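Polymerase cofactor VP35 (Reston ebolavirus, PDB 3KS4) binds double-stranded RNA through its C-terminal domain, helping the virus suppress innate immune signalling, and probably serves as a cofactor of the viral polymerase. Local coordinates at residues A105-S110 with C119-I124. Sequence-based numbering, arbitrary orientation.
Sequences AEFQAS and CALIQI
With chi1 at -176°, F107 carries its ring trans to its own backbone N and swings it across to meet A120, L121 and I124 of the facing helix. On the other side, I124 runs out nearly straight through CG1 (chi2 162°), and its terminal CD1 lies 3.8 Å from F107 CB. The ring meets its neighbours at an oblique angle: F107 CD1 is 3.8 Å from A120 CB, and F107 CE1 is 3.9 Å from L121 CD2. A large flat side chain suits this place because it spans three small or branched apolar groups at once, while M72 of helix 65-74 touches F107, L121 and I124 and H75 meets the ring edge-to-face. One turn along, small residues bring the backbones together, S110 CA and A120 CA being 5.3 Å apart. S110 OG sits 3.3 Å from A120 CA and 3.4 Å from Q123 CG, contacts of packing only; D115, in the connection between the helices, satisfies the buried hydroxyl. Q123 suits its place by resting CG there while its amide reaches D115 OD2. E106 serves doubly: E106 CG lies 4.1 Å from I124 CG1, while its carboxylate makes a weak, long ion pair with R127. The axes of segments 105-110 and 119-124 approach to 8.8 Å, with 131° between their N-to-C directions: consecutive helices crossing steeply. Through L121 and I124, helix 117-127 also packs on helix 82-97, and the pair belongs to the helical bundle beside the mixed beta sheet in the VP35 RNA-binding domain.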
loop_
_atom_site.group_PDB
_atom_site.type_symbol
_atom_site.label_atom_id
_atom_site.label_comp_id
_atom_site.label_asym_id
_atom_site.label_seq_id
_atom_site.Cartn_x
_atom_site.Cartn_y
_atom_site.Cartn_z
ATOM N N ALA A 105 -2.875 0.985 -15.080
ATOM C CA ALA A 105 -4.069 0.621 -15.849
ATOM C C ALA A 105 -5.132 -0.003 -14.966
ATOM O O ALA A 105 -6.323 0.271 -15.128
ATOM C CB ALA A 105 -3.728 -0.333 -17.007
ATOM N N GLU A 106 -4.709 -0.844 -14.023
ATOM C CA GLU A 106 -5.688 -1.517 -13.181
ATOM C C GLU A 106 -6.384 -0.484 -12.307
ATOM O O GLU A 106 -7.606 -0.528 -12.124
ATOM C CB GLU A 106 -5.051 -2.629 -12.361
ATOM C CG GLU A 106 -6.070 -3.447 -11.536
ATOM C CD GLU A 106 -7.089 -4.194 -12.407
ATOM O OE1 GLU A 106 -8.315 -3.883 -12.318
ATOM O OE2 GLU A 106 -6.654 -5.092 -13.173
ATOM N N PHE A 107 -5.606 0.488 -11.823
ATOM C CA PHE A 107 -6.177 1.579 -11.056
ATOM C C PHE A 107 -7.286 2.284 -11.875
ATOM O O PHE A 107 -8.436 2.456 -11.417
ATOM C CB PHE A 107 -5.074 2.547 -10.661
ATOM C CG PHE A 107 -5.537 3.658 -9.778
ATOM C CD1 PHE A 107 -5.970 3.397 -8.485
ATOM C CD2 PHE A 107 -5.548 4.961 -10.234
ATOM C CE1 PHE A 107 -6.407 4.427 -7.658
ATOM C CE2 PHE A 107 -5.982 6.003 -9.416
ATOM C CZ PHE A 107 -6.413 5.735 -8.129
ATOM N N GLN A 108 -6.938 2.658 -13.102
ATOM C CA GLN A 108 -7.874 3.320 -14.006
ATOM C C GLN A 108 -9.090 2.467 -14.300
ATOM O O GLN A 108 -10.221 2.958 -14.321
ATOM C CB GLN A 108 -7.176 3.677 -15.317
ATOM C CG GLN A 108 -6.174 4.808 -15.183
ATOM C CD GLN A 108 -5.441 5.059 -16.492
ATOM O OE1 GLN A 108 -4.386 4.472 -16.752
ATOM N NE2 GLN A 108 -6.011 5.914 -17.336
ATOM N N ALA A 109 -8.862 1.175 -14.514
ATOM C CA ALA A 109 -9.952 0.290 -14.901
ATOM C C ALA A 109 -10.977 0.179 -13.770
ATOM O O ALA A 109 -12.198 0.170 -13.983
ATOM C CB ALA A 109 -9.406 -1.059 -15.293
ATOM N N SER A 110 -10.463 0.137 -12.558
ATOM C CA SER A 110 -11.320 0.036 -11.400
ATOM C C SER A 110 -12.163 1.322 -11.270
ATOM O O SER A 110 -13.389 1.268 -11.083
ATOM C CB SER A 110 -10.447 -0.261 -10.171
ATOM O OG SER A 110 -11.223 -0.476 -9.022
ATOM N N CYS A 119 -11.203 1.915 -2.846
ATOM C CA CYS A 119 -11.608 0.605 -3.333
ATOM C C CYS A 119 -10.706 0.128 -4.492
ATOM O O CYS A 119 -10.363 -1.054 -4.589
ATOM C CB CYS A 119 -13.093 0.629 -3.732
ATOM S SG CYS A 119 -13.685 -0.953 -4.375
ATOM N N ALA A 120 -10.289 1.055 -5.348
ATOM C CA ALA A 120 -9.431 0.694 -6.474
ATOM C C ALA A 120 -8.073 0.191 -6.014
ATOM O O ALA A 120 -7.491 -0.694 -6.645
ATOM C CB ALA A 120 -9.262 1.881 -7.452
ATOM N N LEU A 121 -7.559 0.761 -4.924
ATOM C CA LEU A 121 -6.261 0.337 -4.393
ATOM C C LEU A 121 -6.396 -1.076 -3.865
ATOM O O LEU A 121 -5.517 -1.922 -4.076
ATOM C CB LEU A 121 -5.766 1.285 -3.302
ATOM C CG LEU A 121 -5.550 2.736 -3.756
ATOM C CD1 LEU A 121 -5.388 3.685 -2.567
ATOM C CD2 LEU A 121 -4.375 2.866 -4.740
ATOM N N ILE A 122 -7.520 -1.336 -3.199
ATOM C CA ILE A 122 -7.796 -2.666 -2.700
ATOM C C ILE A 122 -7.883 -3.599 -3.904
ATOM O O ILE A 122 -7.315 -4.691 -3.888
ATOM C CB ILE A 122 -9.117 -2.724 -1.907
ATOM C CG1 ILE A 122 -9.047 -1.847 -0.660
ATOM C CG2 ILE A 122 -9.450 -4.160 -1.486
ATOM C CD1 ILE A 122 -8.098 -2.345 0.336
ATOM N N GLN A 123 -8.571 -3.162 -4.959
ATOM C CA GLN A 123 -8.715 -4.006 -6.140
ATOM C C GLN A 123 -7.373 -4.358 -6.779
ATOM O O GLN A 123 -7.201 -5.454 -7.333
ATOM C CB GLN A 123 -9.606 -3.343 -7.195
ATOM C CG GLN A 123 -10.998 -3.034 -6.743
ATOM C CD GLN A 123 -11.909 -4.236 -6.775
ATOM O OE1 GLN A 123 -11.485 -5.371 -6.537
ATOM N NE2 GLN A 123 -13.187 -3.991 -7.069
ATOM N N ILE A 124 -6.436 -3.418 -6.739
ATOM C CA ILE A 124 -5.104 -3.691 -7.256
ATOM C C ILE A 124 -4.487 -4.864 -6.498
ATOM O O ILE A 124 -3.919 -5.763 -7.106
ATOM C CB ILE A 124 -4.194 -2.454 -7.167
ATOM C CG1 ILE A 124 -4.569 -1.455 -8.266
ATOM C CG2 ILE A 124 -2.718 -2.837 -7.292
ATOM C CD1 ILE A 124 -4.055 -0.046 -8.016
#